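Local coordinates for protein epsin-3 (Saccharomyces cerevisiae, PDB 3ONK) that binds membranes rich in phosphatidylinositol-3,5-bisphosphate, probably through its ENTH domain, and helps recruit clathrin to the Golgi network and endosomes, at residues I86-R90 with L127-I133. Sequence-based numbering, arbitrary orientation.
Sequences IDDTR and LSDDNKI
Arg90 reaches from the end of helix 83-90 to the turn between helices 113-127 and 130-143, a clear case of one guanidinium group reading both a helix end and the helix start that follows it. Stretched out from CG to NE, its side chain lies antiparallel to that of Leu127, CG beside CD2, which carries the guanidinium to the carbonyl at the helix end. NE and NH2 then grip Leu127 O side-on, at 2.7 Å and 2.8 Å, with the carbonyl oxygen at the edge of the guanidinium and practically in its plane. NH2 also gives a straighter bond, 160° at the hydrogen, to Asp130 OD1 at 2.7 Å, forming a salt bridge in which carboxylate and guanidinium lie nearly coplanar, 24° apart; NH1 adds a weak bond to the same oxygen. Ile133 CD1 approaches NH2 obliquely. A leucine here has no N-H to give, and would probably leave Asp130 without its charged mate and the turn less firmly held.

The rest of the contact is apolar. Chi1 of -49° puts CG1 of Ile86 beside the backbone N, and the CG2 methyl touches both Leu127 CD2 (3.9 Å) and Ile133 CD1 (4.0 Å). Thr89 crosses Leu127 at about a right angle, CG2 meeting CD1 at 3.5 Å, while Ile78 and Ile96 also touch Leu127. Asp129 OD1 N-caps helix 130-143, accepting from Asn131 N. Arg90 thus bridges a helix C-terminus and the next helix's first turn in the all-helical ENTH fold.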
loop_
_atom_site.group_PDB
_atom_site.type_symbol
_atom_site.label_atom_id
_atom_site.label_comp_id
_atom_site.label_asym_id
_atom_site.label_seq_id
_atom_site.Cartn_x
_atom_site.Cartn_y
_atom_site.Cartn_z
ATOM N N ILE A 86 2.104 -6.572 9.273
ATOM C CA ILE A 86 3.497 -6.409 8.840
ATOM C C ILE A 86 4.120 -7.791 8.636
ATOM O O ILE A 86 4.835 -8.025 7.663
ATOM C CB ILE A 86 4.367 -5.675 9.917
ATOM C CG1 ILE A 86 3.694 -4.397 10.428
ATOM C CG2 ILE A 86 5.784 -5.426 9.409
ATOM C CD1 ILE A 86 3.269 -3.463 9.341
ATOM N N ASP A 87 3.864 -8.696 9.581
ATOM C CA ASP A 87 4.298 -10.082 9.446
ATOM C C ASP A 87 3.786 -10.633 8.112
ATOM O O ASP A 87 4.566 -11.148 7.306
ATOM C CB ASP A 87 3.784 -10.942 10.614
ATOM C CG ASP A 87 4.490 -10.637 11.934
ATOM O OD1 ASP A 87 4.033 -11.127 12.988
ATOM O OD2 ASP A 87 5.503 -9.911 11.930
ATOM N N ASP A 88 2.480 -10.510 7.873
ATOM C CA ASP A 88 1.881 -10.962 6.606
ATOM C C ASP A 88 2.575 -10.347 5.394
ATOM O O ASP A 88 2.989 -11.057 4.482
ATOM C CB ASP A 88 0.407 -10.585 6.553
ATOM C CG ASP A 88 -0.439 -11.378 7.531
ATOM O OD1 ASP A 88 0.091 -12.286 8.210
ATOM O OD2 ASP A 88 -1.647 -11.096 7.605
ATOM N N THR A 89 2.710 -9.023 5.408
ATOM C CA THR A 89 3.313 -8.280 4.304
ATOM C C THR A 89 4.757 -8.710 4.043
ATOM O O THR A 89 5.190 -8.790 2.901
ATOM C CB THR A 89 3.271 -6.748 4.566
ATOM O OG1 THR A 89 1.917 -6.322 4.796
ATOM C CG2 THR A 89 3.844 -5.990 3.375
ATOM N N ARG A 90 5.510 -8.978 5.102
ATOM C CA ARG A 90 6.887 -9.454 4.929
ATOM C C ARG A 90 7.002 -10.724 4.077
ATOM O O ARG A 90 8.000 -10.911 3.375
ATOM C CB ARG A 90 7.590 -9.603 6.283
ATOM C CG ARG A 90 8.123 -8.275 6.788
ATOM C CD ARG A 90 8.515 -8.311 8.250
ATOM N NE ARG A 90 9.271 -7.119 8.618
ATOM C CZ ARG A 90 9.842 -6.935 9.803
ATOM N NH1 ARG A 90 9.723 -7.858 10.757
ATOM N NH2 ARG A 90 10.522 -5.828 10.033
ATOM N N LEU A 127 9.813 -1.837 5.643
ATOM C CA LEU A 127 9.350 -3.178 5.997
ATOM C C LEU A 127 10.429 -4.059 6.596
ATOM O O LEU A 127 10.143 -4.871 7.467
ATOM C CB LEU A 127 8.804 -3.904 4.769
ATOM C CG LEU A 127 7.304 -3.951 4.524
ATOM C CD1 LEU A 127 7.095 -4.653 3.213
ATOM C CD2 LEU A 127 6.535 -4.653 5.641
ATOM N N SER A 128 11.659 -3.923 6.103
ATOM C CA SER A 128 12.734 -4.841 6.476
ATOM C C SER A 128 13.589 -4.344 7.646
ATOM O O SER A 128 14.633 -4.908 7.939
ATOM C CB SER A 128 13.619 -5.135 5.265
ATOM O OG SER A 128 14.413 -4.010 4.933
ATOM N N ASP A 129 13.125 -3.311 8.336
ATOM C CA ASP A 129 13.904 -2.725 9.423
ATOM C C ASP A 129 13.066 -2.503 10.685
ATOM O O ASP A 129 12.296 -1.544 10.765
ATOM C CB ASP A 129 14.526 -1.401 8.963
ATOM C CG ASP A 129 15.439 -0.805 10.011
ATOM O OD1 ASP A 129 15.550 -1.408 11.097
ATOM O OD2 ASP A 129 16.057 0.246 9.745
ATOM N N ASP A 130 13.211 -3.393 11.668
ATOM C CA ASP A 130 12.455 -3.264 12.915
ATOM C C ASP A 130 12.663 -1.895 13.590
ATOM O O ASP A 130 11.760 -1.370 14.233
ATOM C CB ASP A 130 12.803 -4.398 13.889
ATOM C CG ASP A 130 12.093 -5.727 13.552
ATOM O OD1 ASP A 130 11.246 -5.785 12.637
ATOM O OD2 ASP A 130 12.391 -6.730 14.221
ATOM N N ASN A 131 13.853 -1.326 13.461
ATOM C CA ASN A 131 14.149 -0.039 14.085
ATOM C C ASN A 131 13.312 1.075 13.432
ATOM O O ASN A 131 12.741 1.924 14.118
ATOM C CB ASN A 131 15.660 0.257 13.983
ATOM C CG ASN A 131 16.099 1.493 14.786
ATOM O OD1 ASN A 131 16.767 2.369 14.251
ATOM N ND2 ASN A 131 15.762 1.540 16.071
ATOM N N LYS A 132 13.245 1.049 12.104
ATOM C CA LYS A 132 12.482 2.018 11.336
ATOM C C LYS A 132 10.994 1.899 11.627
ATOM O O LYS A 132 10.305 2.897 11.874
ATOM C CB LYS A 132 12.727 1.813 9.840
ATOM C CG LYS A 132 13.875 2.636 9.293
ATOM C CD LYS A 132 14.147 2.322 7.828
ATOM C CE LYS A 132 15.124 3.321 7.212
ATOM N NZ LYS A 132 14.453 4.611 6.857
ATOM N N ILE A 133 10.507 0.666 11.582
ATOM C CA ILE A 133 9.125 0.388 11.920
ATOM C C ILE A 133 8.772 0.914 13.309
ATOM O O ILE A 133 7.773 1.589 13.471
ATOM C CB ILE A 133 8.827 -1.133 11.837
ATOM C CG1 ILE A 133 8.911 -1.621 10.384
ATOM C CG2 ILE A 133 7.457 -1.454 12.423
ATOM C CD1 ILE A 133 8.981 -3.135 10.261
#